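Local atomic coordinates of acylneuraminate lyase (PDB entry 4N4P), a protein that belongs to the dihydrodipicolinate synthetase family of TIM-barrel proteins, here forming an assembly of four chains. Residues G9-M14 and T78-I83; G49-F54 and Q255-I260. All blocks are in the same frame, centred on the assembly; numbering follows the deposited sequence.

Contact 1: G9-M14 and T78-I83; sequences GLFPAM and TLIAQI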
ATOM      1  N   GLY A   9      30.797  13.757   0.278  1.00  9.26           N
ATOM      2  CA  GLY A   9      31.354  12.634   0.997  1.00  8.60           C
ATOM      3  C   GLY A   9      30.397  12.035   2.014  1.00  8.50           C
ATOM      4  O   GLY A   9      29.162  12.060   1.834  1.00  8.64           O
ATOM      5  N   LEU A  10      30.969  11.500   3.095  1.00  7.59           N
ATOM      6  CA  LEU A  10      30.171  10.748   4.060  1.00  7.80           C
ATOM      7  C   LEU A  10      29.864  11.533   5.325  1.00  7.74           C
ATOM      8  O   LEU A  10      30.772  12.066   5.979  1.00  7.16           O
ATOM      9  CB  LEU A  10      30.875   9.458   4.456  1.00  7.68           C
ATOM     10  CG  LEU A  10      31.111   8.464   3.331  1.00  8.45           C
ATOM     11  CD1 LEU A  10      31.867   7.249   3.931  1.00  7.59           C
ATOM     12  CD2 LEU A  10      29.772   8.022   2.702  1.00  8.99           C
ATOM     13  N   PHE A  11      28.578  11.545   5.669  1.00  7.07           N
ATOM     14  CA  PHE A  11      28.056  12.181   6.885  1.00  7.24           C
ATOM     15  C   PHE A  11      27.291  11.133   7.709  1.00  7.34           C
ATOM     16  O   PHE A  11      26.092  10.968   7.502  1.00  7.57           O
ATOM     17  CB  PHE A  11      27.072  13.280   6.503  1.00  7.26           C
ATOM     18  CG  PHE A  11      27.719  14.514   5.925  1.00  8.80           C
ATOM     19  CD1 PHE A  11      28.404  14.459   4.719  1.00 10.38           C
ATOM     20  CD2 PHE A  11      27.646  15.716   6.601  1.00 10.70           C
ATOM     21  CE1 PHE A  11      29.016  15.599   4.187  1.00 11.00           C
ATOM     22  CE2 PHE A  11      28.230  16.886   6.073  1.00 11.73           C
ATOM     23  CZ  PHE A  11      28.934  16.820   4.894  1.00 12.55           C
ATOM     24  N   PRO A  12      27.954  10.463   8.663  1.00  7.54           N
ATOM     25  CA  PRO A  12      27.206   9.595   9.572  1.00  7.31           C
ATOM     26  C   PRO A  12      26.106  10.385  10.281  1.00  8.02           C
ATOM     27  O   PRO A  12      26.304  11.558  10.692  1.00  8.44           O
ATOM     28  CB  PRO A  12      28.263   9.149  10.603  1.00  8.30           C
ATOM     29  CG  PRO A  12      29.383  10.205  10.476  1.00  8.70           C
ATOM     30  CD  PRO A  12      29.387  10.533   9.023  1.00  6.95           C
ATOM     31  N   ALA A  13      24.948   9.757  10.400  1.00  7.22           N
ATOM     32  CA  ALA A  13      23.875  10.276  11.240  1.00  7.56           C
ATOM     33  C   ALA A  13      24.190   9.853  12.671  1.00  8.21           C
ATOM     34  O   ALA A  13      23.927   8.714  13.089  1.00  8.45           O
ATOM     35  CB  ALA A  13      22.526   9.741  10.781  1.00  6.98           C
ATOM     36  N   MET A  14      24.807  10.766  13.397  1.00  7.84           N
ATOM     37  CA  MET A  14      25.443  10.456  14.675  1.00  9.06           C
ATOM     38  C   MET A  14      24.463   9.930  15.706  1.00  8.59           C
ATOM     39  O   MET A  14      23.401  10.481  15.855  1.00  8.63           O
ATOM     40  CB  MET A  14      26.086  11.719  15.250  1.00  8.55           C
ATOM     41  CG  MET A  14      27.109  11.390  16.341  1.00 10.76           C
ATOM     42  SD  MET A  14      27.721  12.889  17.099  1.00 13.23           S
ATOM     43  CE  MET A  14      26.419  13.274  18.250  1.00 10.88           C
ATOM     44  N   THR A  78      32.537  19.004   8.411  1.00  8.54           N
ATOM     45  CA  THR A  78      31.287  19.753   8.169  1.00  9.36           C
ATOM     46  C   THR A  78      30.244  19.280   9.171  1.00  9.38           C
ATOM     47  O   THR A  78      30.217  18.093   9.481  1.00  9.06           O
ATOM     48  CB  THR A  78      30.823  19.495   6.725  1.00  8.61           C
ATOM     49  OG1 THR A  78      31.894  19.887   5.835  1.00  8.91           O
ATOM     50  CG2 THR A  78      29.523  20.281   6.355  1.00  8.87           C
ATOM     51  N   LEU A  79      29.422  20.197   9.673  1.00  8.99           N
ATOM     52  CA  LEU A  79      28.366  19.815  10.626  1.00  9.51           C
ATOM     53  C   LEU A  79      27.002  20.200  10.131  1.00  9.09           C
ATOM     54  O   LEU A  79      26.795  21.308   9.677  1.00 10.19           O
ATOM     55  CB  LEU A  79      28.602  20.468  11.994  1.00 10.22           C
ATOM     56  CG  LEU A  79      29.868  20.077  12.779  1.00  9.06           C
ATOM     57  CD1 LEU A  79      29.952  20.845  14.085  1.00  9.94           C
ATOM     58  CD2 LEU A  79      29.944  18.565  13.038  1.00 11.79           C
ATOM     59  N   ILE A  80      26.057  19.273  10.241  1.00  8.67           N
ATOM     60  CA  ILE A  80      24.663  19.529   9.937  1.00  8.09           C
ATOM     61  C   ILE A  80      23.845  19.093  11.132  1.00  8.61           C
ATOM     62  O   ILE A  80      24.064  18.016  11.660  1.00  8.78           O
ATOM     63  CB  ILE A  80      24.185  18.756   8.682  1.00  8.19           C
ATOM     64  CG1 ILE A  80      25.109  19.036   7.480  1.00  7.67           C
ATOM     65  CG2 ILE A  80      22.753  19.132   8.347  1.00  7.70           C
ATOM     66  CD1 ILE A  80      24.761  18.224   6.243  1.00  8.35           C
ATOM     67  N   ALA A  81      22.923  19.947  11.579  1.00  9.47           N
ATOM     68  CA  ALA A  81      22.040  19.619  12.699  1.00 10.02           C
ATOM     69  C   ALA A  81      20.599  19.496  12.246  1.00 10.20           C
ATOM     70  O   ALA A  81      20.049  20.429  11.675  1.00 10.46           O
ATOM     71  CB  ALA A  81      22.120  20.726  13.794  1.00 10.33           C
ATOM     72  N   GLN A  82      19.980  18.353  12.536  1.00  9.76           N
ATOM     73  CA  GLN A  82      18.536  18.184  12.316  1.00  9.13           C
ATOM     74  C   GLN A  82      17.859  18.806  13.532  1.00  9.43           C
ATOM     75  O   GLN A  82      18.179  18.433  14.655  1.00  9.71           O
ATOM     76  CB  GLN A  82      18.194  16.690  12.228  1.00  9.87           C
ATOM     77  CG  GLN A  82      16.815  16.391  11.634  1.00  8.85           C
ATOM     78  CD  GLN A  82      15.678  16.860  12.507  1.00 12.02           C
ATOM     79  OE1 GLN A  82      14.758  17.508  12.031  1.00 11.68           O
ATOM     80  NE2 GLN A  82      15.721  16.513  13.793  1.00 11.93           N
ATOM     81  N   ILE A  83      16.971  19.782  13.319  1.00  9.58           N
ATOM     82  CA  ILE A  83      16.489  20.606  14.431  1.00 10.36           C
ATOM     83  C   ILE A  83      14.968  20.660  14.475  1.00 11.50           C
ATOM     84  O   ILE A  83      14.387  21.377  15.290  1.00 12.83           O
ATOM     85  CB  ILE A  83      17.062  22.046  14.336  1.00 10.28           C
ATOM     86  CG1 ILE A  83      16.647  22.690  13.011  1.00 12.46           C
ATOM     87  CG2 ILE A  83      18.604  22.021  14.510  1.00  9.45           C
ATOM     88  CD1 ILE A  83      16.475  24.198  13.130  1.00 17.34           C
TER

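Contact 2: G49-F54 and Q255-I260; sequences GSTGEF and QSLKAI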
ATOM      1  N   GLY A  49      19.325  13.612  14.350  1.00 10.29           N
ATOM      2  CA  GLY A  49      18.315  13.143  13.415  1.00  9.94           C
ATOM      3  C   GLY A  49      17.692  11.900  14.049  1.00 10.43           C
ATOM      4  O   GLY A  49      17.907  11.640  15.236  1.00  9.22           O
ATOM      5  N   SER A  50      16.916  11.147  13.259  1.00 10.34           N
ATOM      6  CA  SER A  50      16.291   9.898  13.756  1.00 10.97           C
ATOM      7  C   SER A  50      17.305   8.968  14.431  1.00  9.65           C
ATOM      8  O   SER A  50      17.023   8.391  15.483  1.00  9.60           O
ATOM      9  CB  SER A  50      15.607   9.155  12.601  1.00 11.19           C
ATOM     10  OG  SER A  50      14.632  10.011  12.041  1.00 18.04           O
ATOM     11  N   THR A  51      18.476   8.816  13.820  1.00  9.00           N
ATOM     12  CA  THR A  51      19.499   7.909  14.332  1.00  9.17           C
ATOM     13  C   THR A  51      20.083   8.430  15.628  1.00  9.48           C
ATOM     14  O   THR A  51      20.608   7.664  16.432  1.00 10.14           O
ATOM     15  CB  THR A  51      20.640   7.690  13.301  1.00  9.55           C
ATOM     16  OG1 THR A  51      20.046   7.367  12.032  1.00  9.71           O
ATOM     17  CG2 THR A  51      21.525   6.542  13.749  1.00 10.78           C
ATOM     18  N   GLY A  52      19.967   9.743  15.821  1.00  9.85           N
ATOM     19  CA  GLY A  52      20.369  10.405  17.077  1.00 10.05           C
ATOM     20  C   GLY A  52      19.278  10.420  18.145  1.00 10.53           C
ATOM     21  O   GLY A  52      19.411  11.106  19.149  1.00 10.12           O
ATOM     22  N   GLU A  53      18.213   9.640  17.929  1.00 10.24           N
ATOM     23  CA  GLU A  53      17.111   9.525  18.872  1.00 11.27           C
ATOM     24  C   GLU A  53      16.508  10.879  19.251  1.00 11.50           C
ATOM     25  O   GLU A  53      16.157  11.103  20.416  1.00 11.81           O
ATOM     26  CB  GLU A  53      17.574   8.742  20.122  1.00 10.89           C
ATOM     27  CG  GLU A  53      17.869   7.274  19.770  1.00 11.46           C
ATOM     28  CD  GLU A  53      18.571   6.517  20.897  1.00 13.53           C
ATOM     29  OE1 GLU A  53      17.901   6.171  21.877  1.00 11.39           O
ATOM     30  OE2 GLU A  53      19.778   6.246  20.786  1.00 14.09           O
ATOM     31  N   PHE A  54      16.386  11.778  18.271  1.00 11.37           N
ATOM     32  CA  PHE A  54      16.067  13.168  18.600  1.00 11.66           C
ATOM     33  C   PHE A  54      14.728  13.302  19.295  1.00 11.99           C
ATOM     34  O   PHE A  54      14.586  14.162  20.144  1.00 11.88           O
ATOM     35  CB  PHE A  54      16.128  14.114  17.388  1.00 11.99           C
ATOM     36  CG  PHE A  54      14.971  14.003  16.467  1.00 11.91           C
ATOM     37  CD1 PHE A  54      14.035  15.037  16.393  1.00 14.21           C
ATOM     38  CD2 PHE A  54      14.822  12.884  15.648  1.00 12.39           C
ATOM     39  CE1 PHE A  54      12.959  14.949  15.547  1.00 13.04           C
ATOM     40  CE2 PHE A  54      13.744  12.773  14.794  1.00 13.53           C
ATOM     41  CZ  PHE A  54      12.804  13.816  14.740  1.00 12.48           C
ATOM     42  N   GLN A 255      21.173   0.393  18.912  1.00 10.18           N
ATOM     43  CA  GLN A 255      21.815  -0.475  19.910  1.00 10.10           C
ATOM     44  C   GLN A 255      23.077  -1.105  19.333  1.00  9.92           C
ATOM     45  O   GLN A 255      24.086  -1.216  20.031  1.00  9.76           O
ATOM     46  CB  GLN A 255      20.875  -1.599  20.360  1.00  9.76           C
ATOM     47  CG  GLN A 255      19.566  -1.113  21.021  1.00 11.59           C
ATOM     48  CD  GLN A 255      18.416  -1.016  20.030  1.00 13.44           C
ATOM     49  OE1 GLN A 255      18.615  -0.594  18.891  1.00 13.21           O
ATOM     50  NE2 GLN A 255      17.198  -1.416  20.458  1.00 12.22           N
ATOM     51  N   SER A 256      23.001  -1.522  18.066  1.00  8.74           N
ATOM     52  CA  SER A 256      24.124  -2.163  17.395  1.00  8.16           C
ATOM     53  C   SER A 256      25.247  -1.179  17.118  1.00  7.89           C
ATOM     54  O   SER A 256      26.432  -1.489  17.350  1.00  7.30           O
ATOM     55  CB  SER A 256      23.660  -2.783  16.079  1.00  7.92           C
ATOM     56  OG  SER A 256      22.748  -3.834  16.326  1.00  8.80           O
ATOM     57  N   LEU A 257      24.891  -0.008  16.601  1.00  6.90           N
ATOM     58  CA  LEU A 257      25.919   1.028  16.362  1.00  6.98           C
ATOM     59  C   LEU A 257      26.637   1.379  17.675  1.00  8.51           C
ATOM     60  O   LEU A 257      27.865   1.464  17.728  1.00  8.32           O
ATOM     61  CB  LEU A 257      25.316   2.288  15.734  1.00  7.22           C
ATOM     62  CG  LEU A 257      24.754   2.133  14.308  1.00  7.00           C
ATOM     63  CD1 LEU A 257      24.037   3.459  13.880  1.00  9.12           C
ATOM     64  CD2 LEU A 257      25.865   1.782  13.341  1.00  7.88           C
ATOM     65  N   LYS A 258      25.862   1.579  18.735  1.00  8.25           N
ATOM     66  CA  LYS A 258      26.461   1.960  20.019  1.00  9.00           C
ATOM     67  C   LYS A 258      27.345   0.845  20.553  1.00  9.07           C
ATOM     68  O   LYS A 258      28.463   1.103  20.994  1.00  9.87           O
ATOM     69  CB  LYS A 258      25.379   2.384  21.021  1.00  9.24           C
ATOM     70  CG  LYS A 258      24.879   3.825  20.740  1.00  8.88           C
ATOM     71  CD  LYS A 258      23.650   4.180  21.552  1.00 10.71           C
ATOM     72  CE  LYS A 258      23.165   5.592  21.174  1.00 10.03           C
ATOM     73  NZ  LYS A 258      22.085   6.153  22.108  1.00 11.30           N
ATOM     74  N   ALA A 259      26.881  -0.397  20.443  1.00  8.89           N
ATOM     75  CA  ALA A 259      27.673  -1.550  20.884  1.00  8.75           C
ATOM     76  C   ALA A 259      28.990  -1.694  20.136  1.00  8.71           C
ATOM     77  O   ALA A 259      30.035  -2.040  20.723  1.00  7.76           O
ATOM     78  CB  ALA A 259      26.856  -2.836  20.765  1.00  8.34           C
ATOM     79  N   ILE A 260      28.942  -1.436  18.829  1.00  8.46           N
ATOM     80  CA  ILE A 260      30.159  -1.485  18.009  1.00  9.52           C
ATOM     81  C   ILE A 260      31.132  -0.414  18.462  1.00 10.18           C
ATOM     82  O   ILE A 260      32.318  -0.679  18.644  1.00 10.72           O
ATOM     83  CB  ILE A 260      29.841  -1.422  16.502  1.00  9.20           C
ATOM     84  CG1 ILE A 260      29.106  -2.714  16.101  1.00  8.86           C
ATOM     85  CG2 ILE A 260      31.145  -1.229  15.672  1.00 11.25           C
ATOM     86  CD1 ILE A 260      28.384  -2.636  14.719  1.00  7.34           C
TER

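Contact 1: G9-M14 and T78-I83
Phe11 and Thr78 bring the strands 9-12 and 78-82 together at their closest backbone approach, 8.3 Å between CA of Phe11 and CA of Thr78. No hydrogen bond joins the two strands, and only side chains meet. The Phe11 ring does most of the work. Both Phe11 and its partners point across the gap, and the benzyl group, with CG beside the backbone N (chi1 -73°), reaches the second strand through the CD2-CE2-CZ side of its ring. Thr78 presents its methyl group to the ring edge, near the ring plane: CG2 of Thr78 lies 3.6 Å from CE2 of Phe11 and 3.8 Å from CZ of Phe11. The threonine rotamer divides its labour. CG2 stands opposite the backbone N and lies against the phenylalanine, while OG1 turns elsewhere to hydrogen-bond the carbonyl O of Lys6, so the polar end is satisfied without involving the ring. Ile80, two residues on, adds a second apolar touch. It runs at about a right angle to Phe11 and meets the ring obliquely, with CD1 of Ile80 3.7 Å from CE2 of Phe11 and 3.8 Å from CD2 of Phe11. CE2 of Phe11 thus touches both methyls, that of Thr78 at the ring edge and that of Ile80 obliquely, and all three residues are buried. On the other side of the first strand, Leu10 and Pro12 pack on the helices 212-227 and 26-39, while Ile80 also touches Tyr46 of strand 44-47, which lies between the two strands. Inward-facing residues of the first and third strands meeting across the second, with neighbouring residues turned to the outer helices, are characteristic of the hydrophobic interior of a TIM barrel.

Contact 2: G49-F54 and Q255-I260
A buried salt bridge links Glu53 to Lys258. The two side chains come from opposite directions, each extended beyond CG, and meet with NZ of Lys258 2.7 Å from OE2 of Glu53. The ammonium group approaches OE2 on its syn side, 24° out of the carboxylate plane. Both partners are tied further: NZ of Lys258 also hydrogen-bonds the carbonyl oxygens of Thr16 and Tyr270, three acceptors in all, and OE1 of Glu53 takes the backbone N-H of Arg272. With both carboxylate oxygens engaged, rotation of the group is restrained, and the lysine charge probably offsets that of the buried glutamate. Gly49 to Glu53 read Gly-Ser-Thr-Gly-Glu, matching the Gly-x-x-Gly-Glu signature of this family, in the loop that follows strand 44-47 at the carboxy-terminal end of the barrel strands. A backbone bond within the loop, from Glu53 N to Ser50 O at 3.0 Å, helps shape it, and Glu53 itself adopts left-handed backbone angles, phi 54° and psi 40°. The apolar part of the contact is slight. CG2 of Thr51 comes to 4.0 Å from CD1 of Leu257, the two side chains crossing at about a right angle, and Leu257 packs further on Val214 of helix 212-227. Tyr113 and Tyr114 of a second subunit hydrogen-bond Ser50, OH to OG and OH to O respectively.

Both contacts are buried, but they lie at different distances from the centre of the chain: contact 1 is centred about 5 Å from it and contact 2 about 11 Å, the two centres lying about 13 Å apart. Contact 1 joins two strands of the barrel and is apolar, whereas contact 2 ties the loop after strand 44-47, at the carboxy-terminal end of the barrel strands, to helix 253-263, which follows the last strand in the chain, mainly through charge. Neither shares a segment with the other, yet they meet: O of Ala13 lies 3.3 Å from CG2 of Thr51, and CB of Gln82 packs against CA of Gly49 at 3.7 Å. Only contact 2 is reached by another subunit.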